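Local coordinates for putative peptidase (Chlamydophila abortus, PDB 3CE2), which probably acts as a zinc-dependent oligopeptidase of the M3B family that degrades small bioactive peptides, at residues A[193-198]-A[233-238]; A[336-341]-A[347-352]; A[495-500]-A[521-526]; A[549-552]-A[558-561]. All blocks are in the same frame, centred on the assembly; numbering follows the deposited sequence.

Contact 1: A[193-198]-A[233-238]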
loop_
_atom_site.group_PDB
_atom_site.type_symbol
_atom_site.label_atom_id
_atom_site.label_comp_id
_atom_site.label_asym_id
_atom_site.label_seq_id
_atom_site.Cartn_x
_atom_site.Cartn_y
_atom_site.Cartn_z
ATOM N N ILE A 193 23.082 -14.955 -6.037
ATOM C CA ILE A 193 23.585 -15.588 -4.835
ATOM C C ILE A 193 22.868 -16.924 -4.736
ATOM O O ILE A 193 21.673 -16.989 -4.929
ATOM C CB ILE A 193 23.371 -14.714 -3.607
ATOM C CG1 ILE A 193 24.094 -13.369 -3.819
ATOM C CG2 ILE A 193 23.869 -15.430 -2.357
ATOM C CD1 ILE A 193 24.079 -12.449 -2.602
ATOM N N PRO A 194 23.601 -18.005 -4.485
ATOM C CA PRO A 194 22.911 -19.293 -4.431
ATOM C C PRO A 194 22.133 -19.510 -3.129
ATOM O O PRO A 194 22.580 -19.117 -2.043
ATOM C CB PRO A 194 24.048 -20.318 -4.528
ATOM C CG PRO A 194 25.356 -19.511 -4.648
ATOM C CD PRO A 194 25.044 -18.118 -4.218
ATOM N N PHE A 195 20.967 -20.132 -3.255
ATOM C CA PHE A 195 20.198 -20.521 -2.101
ATOM C C PHE A 195 20.738 -21.811 -1.520
ATOM O O PHE A 195 21.468 -22.543 -2.193
ATOM C CB PHE A 195 18.747 -20.691 -2.483
ATOM C CG PHE A 195 18.040 -19.401 -2.721
ATOM C CD1 PHE A 195 17.482 -18.706 -1.668
ATOM C CD2 PHE A 195 17.937 -18.876 -4.002
ATOM C CE1 PHE A 195 16.827 -17.501 -1.879
ATOM C CE2 PHE A 195 17.277 -17.675 -4.228
ATOM C CZ PHE A 195 16.714 -16.986 -3.161
ATOM N N GLY A 196 20.395 -22.082 -0.264
ATOM C CA GLY A 196 20.841 -23.299 0.400
ATOM C C GLY A 196 19.679 -24.254 0.601
ATOM O O GLY A 196 18.718 -24.242 -0.175
ATOM N N GLN A 197 19.762 -25.066 1.655
ATOM C CA GLN A 197 18.751 -26.089 1.932
ATOM C C GLN A 197 18.210 -26.084 3.344
ATOM O O GLN A 197 18.961 -26.068 4.319
ATOM C CB GLN A 197 19.330 -27.473 1.688
ATOM C CG GLN A 197 18.894 -28.102 0.389
ATOM C CD GLN A 197 19.955 -29.042 -0.149
ATOM O OE1 GLN A 197 19.649 -30.028 -0.824
ATOM N NE2 GLN A 197 21.221 -28.742 0.161
ATOM N N ALA A 198 16.895 -26.141 3.446
ATOM C CA ALA A 198 16.263 -26.409 4.718
ATOM C C ALA A 198 16.203 -27.923 4.978
ATOM O O ALA A 198 16.435 -28.720 4.066
ATOM C CB ALA A 198 14.883 -25.813 4.743
ATOM N N CYS A 233 19.832 -16.578 6.607
ATOM C CA CYS A 233 20.822 -15.658 7.160
ATOM C C CYS A 233 22.198 -15.893 6.552
ATOM O O CYS A 233 22.913 -14.946 6.233
ATOM C CB CYS A 233 20.912 -15.784 8.670
ATOM S SG CYS A 233 19.481 -15.177 9.569
ATOM N N GLU A 234 22.582 -17.155 6.397
ATOM C CA GLU A 234 23.903 -17.441 5.851
ATOM C C GLU A 234 24.049 -16.914 4.419
ATOM O O GLU A 234 25.101 -16.383 4.045
ATOM C CB GLU A 234 24.200 -18.920 5.930
ATOM C CG GLU A 234 24.737 -19.311 7.272
ATOM C CD GLU A 234 24.582 -20.800 7.567
ATOM O OE1 GLU A 234 25.018 -21.625 6.735
ATOM O OE2 GLU A 234 24.041 -21.146 8.643
ATOM N N ARG A 235 22.984 -17.022 3.634
ATOM C CA ARG A 235 23.004 -16.515 2.272
ATOM C C ARG A 235 23.429 -15.049 2.251
ATOM O O ARG A 235 24.309 -14.676 1.495
ATOM C CB ARG A 235 21.642 -16.698 1.561
ATOM C CG ARG A 235 21.790 -16.456 0.041
ATOM C CD ARG A 235 20.669 -16.979 -0.840
ATOM N NE ARG A 235 19.679 -15.941 -1.035
ATOM C CZ ARG A 235 19.472 -15.328 -2.187
ATOM N NH1 ARG A 235 20.158 -15.664 -3.255
ATOM N NH2 ARG A 235 18.565 -14.378 -2.257
ATOM N N TYR A 236 22.822 -14.219 3.096
ATOM C CA TYR A 236 23.108 -12.800 3.056
ATOM C C TYR A 236 24.406 -12.453 3.761
ATOM O O TYR A 236 25.177 -11.586 3.331
ATOM C CB TYR A 236 21.920 -12.003 3.603
ATOM C CG TYR A 236 20.771 -12.018 2.608
ATOM C CD1 TYR A 236 20.618 -10.990 1.673
ATOM C CD2 TYR A 236 19.876 -13.085 2.563
ATOM C CE1 TYR A 236 19.608 -11.018 0.750
ATOM C CE2 TYR A 236 18.849 -13.102 1.662
ATOM C CZ TYR A 236 18.729 -12.081 0.743
ATOM O OH TYR A 236 17.705 -12.116 -0.175
ATOM N N HIS A 237 24.659 -13.137 4.853
ATOM C CA HIS A 237 25.834 -12.848 5.631
ATOM C C HIS A 237 27.065 -12.961 4.741
ATOM O O HIS A 237 27.971 -12.127 4.798
ATOM C CB HIS A 237 25.909 -13.810 6.806
ATOM C CG HIS A 237 27.197 -13.738 7.547
ATOM N ND1 HIS A 237 27.548 -12.643 8.314
ATOM C CD2 HIS A 237 28.238 -14.607 7.613
ATOM C CE1 HIS A 237 28.742 -12.851 8.840
ATOM N NE2 HIS A 237 29.186 -14.026 8.419
ATOM N N SER A 238 27.097 -13.970 3.884
ATOM C CA SER A 238 28.277 -14.120 3.039
ATOM C C SER A 238 28.478 -13.019 1.966
ATOM O O SER A 238 29.551 -12.894 1.413
ATOM C CB SER A 238 28.329 -15.517 2.446
ATOM O OG SER A 238 27.095 -15.834 1.850
#

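Contact 2: A[336-341]-A[347-352]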
loop_
_atom_site.group_PDB
_atom_site.type_symbol
_atom_site.label_atom_id
_atom_site.label_comp_id
_atom_site.label_asym_id
_atom_site.label_seq_id
_atom_site.Cartn_x
_atom_site.Cartn_y
_atom_site.Cartn_z
ATOM N N LEU A 336 -21.791 -13.755 4.646
ATOM C CA LEU A 336 -20.826 -13.588 5.717
ATOM C C LEU A 336 -20.366 -12.125 5.805
ATOM O O LEU A 336 -20.431 -11.506 6.872
ATOM C CB LEU A 336 -19.641 -14.530 5.504
ATOM C CG LEU A 336 -18.794 -14.828 6.739
ATOM C CD1 LEU A 336 -19.693 -15.221 7.913
ATOM C CD2 LEU A 336 -17.776 -15.912 6.432
ATOM N N ILE A 337 -19.918 -11.578 4.680
ATOM C CA ILE A 337 -19.515 -10.184 4.632
ATOM C C ILE A 337 -20.646 -9.331 5.193
ATOM O O ILE A 337 -20.447 -8.524 6.107
ATOM C CB ILE A 337 -19.241 -9.722 3.183
ATOM C CG1 ILE A 337 -17.989 -10.399 2.632
ATOM C CG2 ILE A 337 -19.092 -8.208 3.117
ATOM C CD1 ILE A 337 -16.838 -10.294 3.564
ATOM N N TYR A 338 -21.838 -9.540 4.645
ATOM C CA TYR A 338 -23.004 -8.746 4.981
ATOM C C TYR A 338 -23.255 -8.649 6.490
ATOM O O TYR A 338 -23.505 -7.574 7.024
ATOM C CB TYR A 338 -24.227 -9.302 4.256
ATOM C CG TYR A 338 -25.431 -8.408 4.340
ATOM C CD1 TYR A 338 -25.590 -7.353 3.463
ATOM C CD2 TYR A 338 -26.416 -8.623 5.300
ATOM C CE1 TYR A 338 -26.696 -6.529 3.529
ATOM C CE2 TYR A 338 -27.525 -7.799 5.384
ATOM C CZ TYR A 338 -27.658 -6.758 4.493
ATOM O OH TYR A 338 -28.758 -5.930 4.564
ATOM N N THR A 339 -23.183 -9.764 7.196
ATOM C CA THR A 339 -23.387 -9.684 8.637
ATOM C C THR A 339 -22.139 -9.202 9.362
ATOM O O THR A 339 -22.234 -8.528 10.384
ATOM C CB THR A 339 -23.857 -11.033 9.245
ATOM O OG1 THR A 339 -22.918 -12.066 8.909
ATOM C CG2 THR A 339 -25.256 -11.401 8.721
ATOM N N SER A 340 -20.972 -9.552 8.832
ATOM C CA SER A 340 -19.714 -9.191 9.484
ATOM C C SER A 340 -19.410 -7.699 9.473
ATOM O O SER A 340 -18.790 -7.176 10.400
ATOM C CB SER A 340 -18.552 -9.936 8.849
ATOM O OG SER A 340 -18.656 -11.322 9.103
ATOM N N LEU A 341 -19.841 -7.016 8.426
ATOM C CA LEU A 341 -19.550 -5.611 8.308
ATOM C C LEU A 341 -20.694 -4.737 8.808
ATOM O O LEU A 341 -20.601 -3.502 8.745
ATOM C CB LEU A 341 -19.180 -5.264 6.867
ATOM C CG LEU A 341 -18.002 -6.056 6.280
ATOM C CD1 LEU A 341 -17.598 -5.483 4.938
ATOM C CD2 LEU A 341 -16.812 -6.074 7.222
ATOM N N GLU A 347 -26.514 1.058 5.174
ATOM C CA GLU A 347 -26.303 1.625 3.857
ATOM C C GLU A 347 -25.033 1.126 3.200
ATOM O O GLU A 347 -25.068 0.750 2.037
ATOM C CB GLU A 347 -26.325 3.144 3.923
ATOM C CG GLU A 347 -27.528 3.665 4.689
ATOM C CD GLU A 347 -28.092 4.921 4.060
ATOM O OE1 GLU A 347 -27.743 5.200 2.890
ATOM O OE2 GLU A 347 -28.881 5.628 4.727
ATOM N N TYR A 348 -23.921 1.121 3.945
ATOM C CA TYR A 348 -22.662 0.567 3.452
ATOM C C TYR A 348 -22.866 -0.880 3.037
ATOM O O TYR A 348 -22.536 -1.276 1.928
ATOM C CB TYR A 348 -21.593 0.613 4.535
ATOM C CG TYR A 348 -20.226 0.188 4.070
ATOM C CD1 TYR A 348 -19.254 1.134 3.793
ATOM C CD2 TYR A 348 -19.899 -1.157 3.919
ATOM C CE1 TYR A 348 -17.994 0.765 3.366
ATOM C CE2 TYR A 348 -18.633 -1.547 3.484
ATOM C CZ TYR A 348 -17.679 -0.575 3.205
ATOM O OH TYR A 348 -16.405 -0.916 2.779
ATOM N N ILE A 349 -23.428 -1.653 3.952
ATOM C CA ILE A 349 -23.604 -3.081 3.788
ATOM C C ILE A 349 -24.444 -3.434 2.544
ATOM O O ILE A 349 -24.134 -4.377 1.824
ATOM C CB ILE A 349 -24.158 -3.673 5.127
ATOM C CG1 ILE A 349 -23.215 -4.716 5.674
ATOM C CG2 ILE A 349 -25.625 -4.084 5.063
ATOM C CD1 ILE A 349 -22.010 -4.078 6.300
ATOM N N ASP A 350 -25.475 -2.647 2.262
ATOM C CA ASP A 350 -26.345 -2.911 1.113
ATOM C C ASP A 350 -25.659 -2.528 -0.173
ATOM O O ASP A 350 -25.647 -3.298 -1.114
ATOM C CB ASP A 350 -27.684 -2.153 1.214
ATOM C CG ASP A 350 -28.633 -2.766 2.234
ATOM O OD1 ASP A 350 -28.540 -3.990 2.479
ATOM O OD2 ASP A 350 -29.467 -2.027 2.799
ATOM N N THR A 351 -25.101 -1.329 -0.227
ATOM C CA THR A 351 -24.382 -0.926 -1.428
ATOM C C THR A 351 -23.344 -1.971 -1.853
ATOM O O THR A 351 -23.281 -2.345 -3.008
ATOM C CB THR A 351 -23.752 0.448 -1.257
ATOM O OG1 THR A 351 -24.808 1.387 -1.067
ATOM C CG2 THR A 351 -22.992 0.857 -2.496
ATOM N N LEU A 352 -22.563 -2.461 -0.899
ATOM C CA LEU A 352 -21.554 -3.475 -1.179
ATOM C C LEU A 352 -22.211 -4.759 -1.643
ATOM O O LEU A 352 -21.742 -5.385 -2.580
ATOM C CB LEU A 352 -20.698 -3.762 0.060
ATOM C CG LEU A 352 -19.586 -4.783 -0.138
ATOM C CD1 LEU A 352 -18.812 -4.480 -1.417
ATOM C CD2 LEU A 352 -18.639 -4.778 1.050
#

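Contact 3: A[495-500]-A[521-526]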
loop_
_atom_site.group_PDB
_atom_site.type_symbol
_atom_site.label_atom_id
_atom_site.label_comp_id
_atom_site.label_asym_id
_atom_site.label_seq_id
_atom_site.Cartn_x
_atom_site.Cartn_y
_atom_site.Cartn_z
ATOM N N GLU A 495 29.615 -3.401 9.525
ATOM C CA GLU A 495 29.750 -3.478 10.977
ATOM C C GLU A 495 28.728 -2.536 11.605
ATOM O O GLU A 495 28.042 -2.882 12.569
ATOM C CB GLU A 495 31.165 -3.113 11.445
ATOM C CG GLU A 495 31.532 -3.757 12.798
ATOM C CD GLU A 495 32.128 -2.767 13.822
ATOM O OE1 GLU A 495 33.282 -2.312 13.631
ATOM O OE2 GLU A 495 31.442 -2.457 14.837
ATOM N N TYR A 496 28.611 -1.354 11.023
ATOM C CA TYR A 496 27.715 -0.358 11.533
ATOM C C TYR A 496 26.254 -0.776 11.333
ATOM O O TYR A 496 25.476 -0.825 12.293
ATOM C CB TYR A 496 27.993 0.974 10.852
ATOM C CG TYR A 496 27.154 2.078 11.413
ATOM C CD1 TYR A 496 27.515 2.722 12.594
ATOM C CD2 TYR A 496 25.977 2.464 10.785
ATOM C CE1 TYR A 496 26.739 3.723 13.123
ATOM C CE2 TYR A 496 25.195 3.463 11.299
ATOM C CZ TYR A 496 25.580 4.088 12.467
ATOM O OH TYR A 496 24.793 5.091 12.971
ATOM N N LEU A 497 25.882 -1.082 10.093
ATOM C CA LEU A 497 24.516 -1.510 9.783
ATOM C C LEU A 497 24.088 -2.626 10.718
ATOM O O LEU A 497 22.998 -2.617 11.292
ATOM C CB LEU A 497 24.420 -1.978 8.329
ATOM C CG LEU A 497 24.601 -0.813 7.354
ATOM C CD1 LEU A 497 24.805 -1.238 5.883
ATOM C CD2 LEU A 497 23.405 0.078 7.485
ATOM N N SER A 498 24.967 -3.589 10.899
ATOM C CA SER A 498 24.609 -4.731 11.696
ATOM C C SER A 498 24.458 -4.441 13.176
ATOM O O SER A 498 23.773 -5.187 13.855
ATOM C CB SER A 498 25.582 -5.871 11.453
ATOM O OG SER A 498 25.150 -6.576 10.314
ATOM N N SER A 499 25.085 -3.376 13.673
ATOM C CA SER A 499 24.958 -3.005 15.092
ATOM C C SER A 499 23.685 -2.249 15.311
ATOM O O SER A 499 22.929 -2.530 16.225
ATOM C CB SER A 499 26.096 -2.095 15.534
ATOM O OG SER A 499 27.285 -2.837 15.606
ATOM N N THR A 500 23.485 -1.254 14.462
ATOM C CA THR A 500 22.281 -0.477 14.433
ATOM C C THR A 500 21.072 -1.411 14.433
ATOM O O THR A 500 20.122 -1.232 15.210
ATOM C CB THR A 500 22.273 0.360 13.166
ATOM O OG1 THR A 500 23.408 1.221 13.179
ATOM C CG2 THR A 500 21.040 1.199 13.076
ATOM N N ILE A 521 21.471 -9.857 10.483
ATOM C CA ILE A 521 21.824 -9.645 9.080
ATOM C C ILE A 521 20.569 -9.265 8.298
ATOM O O ILE A 521 20.654 -8.917 7.130
ATOM C CB ILE A 521 22.513 -10.903 8.456
ATOM C CG1 ILE A 521 23.344 -10.551 7.222
ATOM C CG2 ILE A 521 21.489 -11.945 8.055
ATOM C CD1 ILE A 521 24.190 -9.313 7.375
ATOM N N GLU A 522 19.408 -9.305 8.957
ATOM C CA GLU A 522 18.124 -9.075 8.277
ATOM C C GLU A 522 18.111 -7.836 7.405
ATOM O O GLU A 522 17.524 -7.843 6.327
ATOM C CB GLU A 522 16.942 -9.052 9.257
ATOM C CG GLU A 522 16.191 -10.390 9.353
ATOM C CD GLU A 522 15.788 -10.756 10.790
ATOM O OE1 GLU A 522 14.924 -10.038 11.364
ATOM O OE2 GLU A 522 16.333 -11.761 11.335
ATOM N N TRP A 523 18.764 -6.770 7.848
ATOM C CA TRP A 523 18.744 -5.541 7.075
ATOM C C TRP A 523 19.166 -5.784 5.639
ATOM O O TRP A 523 18.716 -5.085 4.731
ATOM C CB TRP A 523 19.645 -4.497 7.695
ATOM C CG TRP A 523 21.057 -4.906 7.744
ATOM C CD1 TRP A 523 21.697 -5.455 8.795
ATOM C CD2 TRP A 523 22.032 -4.765 6.704
ATOM N NE1 TRP A 523 23.012 -5.690 8.483
ATOM C CE2 TRP A 523 23.246 -5.272 7.203
ATOM C CE3 TRP A 523 21.994 -4.260 5.395
ATOM C CZ2 TRP A 523 24.414 -5.312 6.442
ATOM C CZ3 TRP A 523 23.159 -4.282 4.647
ATOM C CH2 TRP A 523 24.362 -4.803 5.178
ATOM N N ALA A 524 20.017 -6.786 5.432
ATOM C CA ALA A 524 20.491 -7.116 4.087
ATOM C C ALA A 524 19.436 -7.724 3.133
ATOM O O ALA A 524 19.555 -7.570 1.923
ATOM C CB ALA A 524 21.712 -7.987 4.160
ATOM N N ARG A 525 18.412 -8.393 3.667
ATOM C CA ARG A 525 17.414 -9.036 2.832
ATOM C C ARG A 525 16.262 -8.139 2.453
ATOM O O ARG A 525 15.397 -8.560 1.704
ATOM C CB ARG A 525 16.873 -10.324 3.460
ATOM C CG ARG A 525 17.306 -10.552 4.898
ATOM C CD ARG A 525 17.367 -12.050 5.340
ATOM N NE ARG A 525 16.188 -12.854 4.970
ATOM C CZ ARG A 525 15.707 -13.872 5.694
ATOM N NH1 ARG A 525 16.277 -14.208 6.848
ATOM N NH2 ARG A 525 14.644 -14.552 5.270
ATOM N N ILE A 526 16.246 -6.909 2.952
ATOM C CA ILE A 526 15.128 -6.014 2.695
ATOM C C ILE A 526 15.327 -5.124 1.489
ATOM O O ILE A 526 16.122 -4.200 1.555
ATOM C CB ILE A 526 14.940 -5.062 3.833
ATOM C CG1 ILE A 526 14.720 -5.817 5.132
ATOM C CG2 ILE A 526 13.772 -4.134 3.541
ATOM C CD1 ILE A 526 14.880 -4.910 6.309
#

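Contact 4: A[549-552]-A[558-561]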
loop_
_atom_site.group_PDB
_atom_site.type_symbol
_atom_site.label_atom_id
_atom_site.label_comp_id
_atom_site.label_asym_id
_atom_site.label_seq_id
_atom_site.Cartn_x
_atom_site.Cartn_y
_atom_site.Cartn_z
ATOM N N LEU A 549 -11.906 1.746 13.639
ATOM C CA LEU A 549 -12.662 0.535 13.970
ATOM C C LEU A 549 -13.049 0.446 15.453
ATOM O O LEU A 549 -14.196 0.130 15.795
ATOM C CB LEU A 549 -11.888 -0.716 13.522
ATOM C CG LEU A 549 -12.599 -2.020 13.828
ATOM C CD1 LEU A 549 -13.999 -2.037 13.221
ATOM C CD2 LEU A 549 -11.769 -3.204 13.357
ATOM N N GLU A 550 -12.093 0.730 16.334
ATOM C CA GLU A 550 -12.336 0.660 17.773
ATOM C C GLU A 550 -13.460 1.620 18.189
ATOM O O GLU A 550 -14.373 1.234 18.916
ATOM C CB GLU A 550 -11.048 0.966 18.530
ATOM C CG GLU A 550 -11.173 0.952 20.060
ATOM C CD GLU A 550 -11.172 -0.451 20.655
ATOM O OE1 GLU A 550 -11.316 -1.444 19.897
ATOM O OE2 GLU A 550 -11.020 -0.554 21.891
ATOM N N LYS A 551 -13.405 2.857 17.704
ATOM C CA LYS A 551 -14.462 3.815 17.959
ATOM C C LYS A 551 -15.806 3.284 17.478
ATOM O O LYS A 551 -16.823 3.456 18.149
ATOM C CB LYS A 551 -14.158 5.149 17.282
ATOM C CG LYS A 551 -12.957 5.878 17.853
ATOM C CD LYS A 551 -12.679 7.223 17.142
ATOM C CE LYS A 551 -11.759 8.072 18.023
ATOM N NZ LYS A 551 -10.834 8.960 17.267
ATOM N N ILE A 552 -15.815 2.626 16.323
ATOM C CA ILE A 552 -17.068 2.158 15.766
ATOM C C ILE A 552 -17.606 1.005 16.594
ATOM O O ILE A 552 -18.801 0.937 16.857
ATOM C CB ILE A 552 -16.923 1.746 14.282
ATOM C CG1 ILE A 552 -16.865 2.985 13.400
ATOM C CG2 ILE A 552 -18.087 0.831 13.839
ATOM C CD1 ILE A 552 -16.121 2.756 12.101
ATOM N N ASN A 558 -20.052 9.997 17.174
ATOM C CA ASN A 558 -20.429 9.491 15.870
ATOM C C ASN A 558 -19.168 9.176 15.086
ATOM O O ASN A 558 -18.703 9.944 14.250
ATOM C CB ASN A 558 -21.502 10.339 15.132
ATOM C CG ASN A 558 -21.135 11.806 14.993
ATOM O OD1 ASN A 558 -21.326 12.395 13.934
ATOM N ND2 ASN A 558 -20.625 12.404 16.054
ATOM N N ALA A 559 -18.593 8.034 15.428
ATOM C CA ALA A 559 -17.354 7.588 14.837
ATOM C C ALA A 559 -17.647 7.044 13.459
ATOM O O ALA A 559 -16.912 7.307 12.507
ATOM C CB ALA A 559 -16.743 6.531 15.678
ATOM N N LEU A 560 -18.740 6.295 13.359
ATOM C CA LEU A 560 -19.211 5.803 12.080
ATOM C C LEU A 560 -19.436 6.906 11.030
ATOM O O LEU A 560 -18.993 6.779 9.876
ATOM C CB LEU A 560 -20.479 4.998 12.279
ATOM C CG LEU A 560 -20.957 4.422 10.961
ATOM C CD1 LEU A 560 -19.763 3.798 10.228
ATOM C CD2 LEU A 560 -22.071 3.395 11.225
ATOM N N ASN A 561 -20.115 7.986 11.408
ATOM C CA ASN A 561 -20.284 9.077 10.450
ATOM C C ASN A 561 -18.957 9.590 10.001
ATOM O O ASN A 561 -18.755 9.899 8.837
ATOM C CB ASN A 561 -21.105 10.218 11.029
ATOM C CG ASN A 561 -22.560 9.859 11.125
ATOM O OD1 ASN A 561 -23.192 9.546 10.118
ATOM N ND2 ASN A 561 -23.091 9.845 12.345
#

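Contact 1: A[193-198]-A[233-238]
The guanidinium of R235 lies flat on one face of the F195 ring, their planes 15° apart and their centres separated by 3.6 Å. The stack is offset: R235 CZ stands toward the rim of the ring, with NH2 of R235 3.3 Å from CZ of F195, while R235 CD lies over the same ring face in a CH-pi contact. The edge of the guanidinium faces the backbone of the other segment, where I193 O takes a weak, strongly bent hydrogen bond from R235 NH1 (2.6 Å). The face contact, with this weak bond at the edge, probably limits the rotation of the group. A bend at chi3 (92°) turns its chain from the helix so that the flat end lies against the ring face. Nearer the helix, I193 lays its CG2 branch obliquely across R235 CG, and P194 O lies beside the arginine CD.

The stack has further neighbours outside the two segments. H210 meets F195 edge-to-face, and S189, on the helix that ends just before I193, touches R235. The arrangement is a worked example of the arginine–aromatic cation-pi stack, here joining the chain between helix 180-192 and the small antiparallel pair of strands 197-199 and 205-207 to the C-terminal part of helix 222-237.

Contact 2: A[336-341]-A[347-352]
Y338 and I349 set the character of this contact: their side chains cross at about a right angle, with the isoleucine brought over one face of the tyrosine ring through CG1. The ring of Y338 is swung across toward the second helix by a chi1 of -170°, which sets CG opposite the backbone N, and its hydroxyl passes beyond I349 to D350. There Y338 OH donates a hydrogen bond of 2.9 Å to D350 OD1. The acceptor sits at the ring edge and in the ring plane, and the proton arrives on the syn side of the carboxylate, 20° out of its plane. Ring and carboxylate are only moderately turned against each other. K353 adds a cation-pi contact to the same ring.

On the buried side the matching is wholly apolar. I337 crosses L352 at about a right angle, its CG2 lying 4.0 Å from CD2 of L352, whereas L341 comes obliquely, its CD1 4.1 Å from that same L352 CD2. L341 CD1 also touches Y348, whose hydroxyl is bonded to N436.

The two short helical segments run antiparallel (167°) with axes 9.5 Å apart, forming a helical hairpin. Its inner face rests on two helices: I337 and Y348 pack on helix 394-416, which carries the zinc ligands H402 and H406, and L341 packs on helix 431-447.

Contact 3: A[495-500]-A[521-526]
A tryptophan gripped through face and edge pins the loop that follows helix 494-509 back onto the same helix, with W523 meeting L497 and S498 in adjacent positions. L497 covers one face of the indole. Its CB stands over the six-membered ring, 3.9 Å from the centroid and 19° off the normal, as a CH-pi contact, and its CD1 reaches the far rim, 3.7 Å from CH2 of W523. The leucine and the indole cross at about a right angle.

The edge is bound separately. W523 NE1 sends its N-H almost straight at S498 OG, at 3.0 Å and 170°, with the oxygen practically in the ring plane. This buried N-H is therefore satisfied, and the direction of the bond sets the in-plane orientation of the indole. E494 hydrogen-bonds the same serine oxygen, so a second-shell carboxylate positions the acceptor. On the opposite ring face lie parts of the loop itself, the carbonyl oxygen of I521 and CB of A524, toward the rim. W523 holds CG between its backbone N and carbonyl carbon (chi1 62°), which directs the ring to the helix.

Around the pair, A244 and L247 of helix 240-260 touch both L497 and W523, and F478 of helix 451-487 touches L497. The result is a tryptophan enclosed between helices and its own loop, in a largely helical domain, closing a long connection back onto its preceding helix.

Contact 4: A[549-552]-A[558-561]
A559 is the close point of this contact: its CB is directed at the last turn of helix 536-553 and sits against CB of K551 and beside I552. The backbones can approach because alanine brings only one methyl, and the CA atoms of I552 and A559 are 5.5 Å apart. I552 fills the adjoining position. Its longer branch, set opposite the carbonyl carbon by a chi1 of -77°, is carried over the first turn of the following helix, where CG1 comes within 3.8 Å of L560 N. The branch ends in a methyl-to-methyl contact, CD1 of I552 lying 4.2 Å from CD1 of L560, while CG1 is also 4.2 Å from the A559 methyl. All of this is van der Waals packing, with 168 Å² buried in total.

The other side is looser. K551 takes part only through the root of its chain; the rest leads away from A559, and NZ makes a weak hydrogen bond to G583 O instead. N558, exposed at the N-cap position of helix 559-567, starts its side chain away from the first helix and takes no part in the packing; it also makes no capping bond.

The contact joins consecutive helices across a short connection. L549 and E550 face elsewhere: L549 packs on L435, M438 and L439 of helix 431-447, and both touch F598 of helix 590-607. I552 in addition touches P343, in the turn between helices 330-340 and 345-357.

In the fold
The four contacts follow one another along the chain, each closing before the next opens, yet they gather into two pairs in space. Contacts 1 and 3 have centres about 15 Å apart and touch directly, Y236 and H237 of helix 222-237 packing on the loop 521-526. Contacts 2 and 4, about 16 Å apart, do not touch but share helix 431-447 as a common support. Some 41 to 47 Å separates the centres of one pair from those of the other. In the first pair, segments distant in sequence meet within a largely helical body, while contact 2 packs on the zinc-bearing helix 394-416, whose HExxH pattern marks the probable active site.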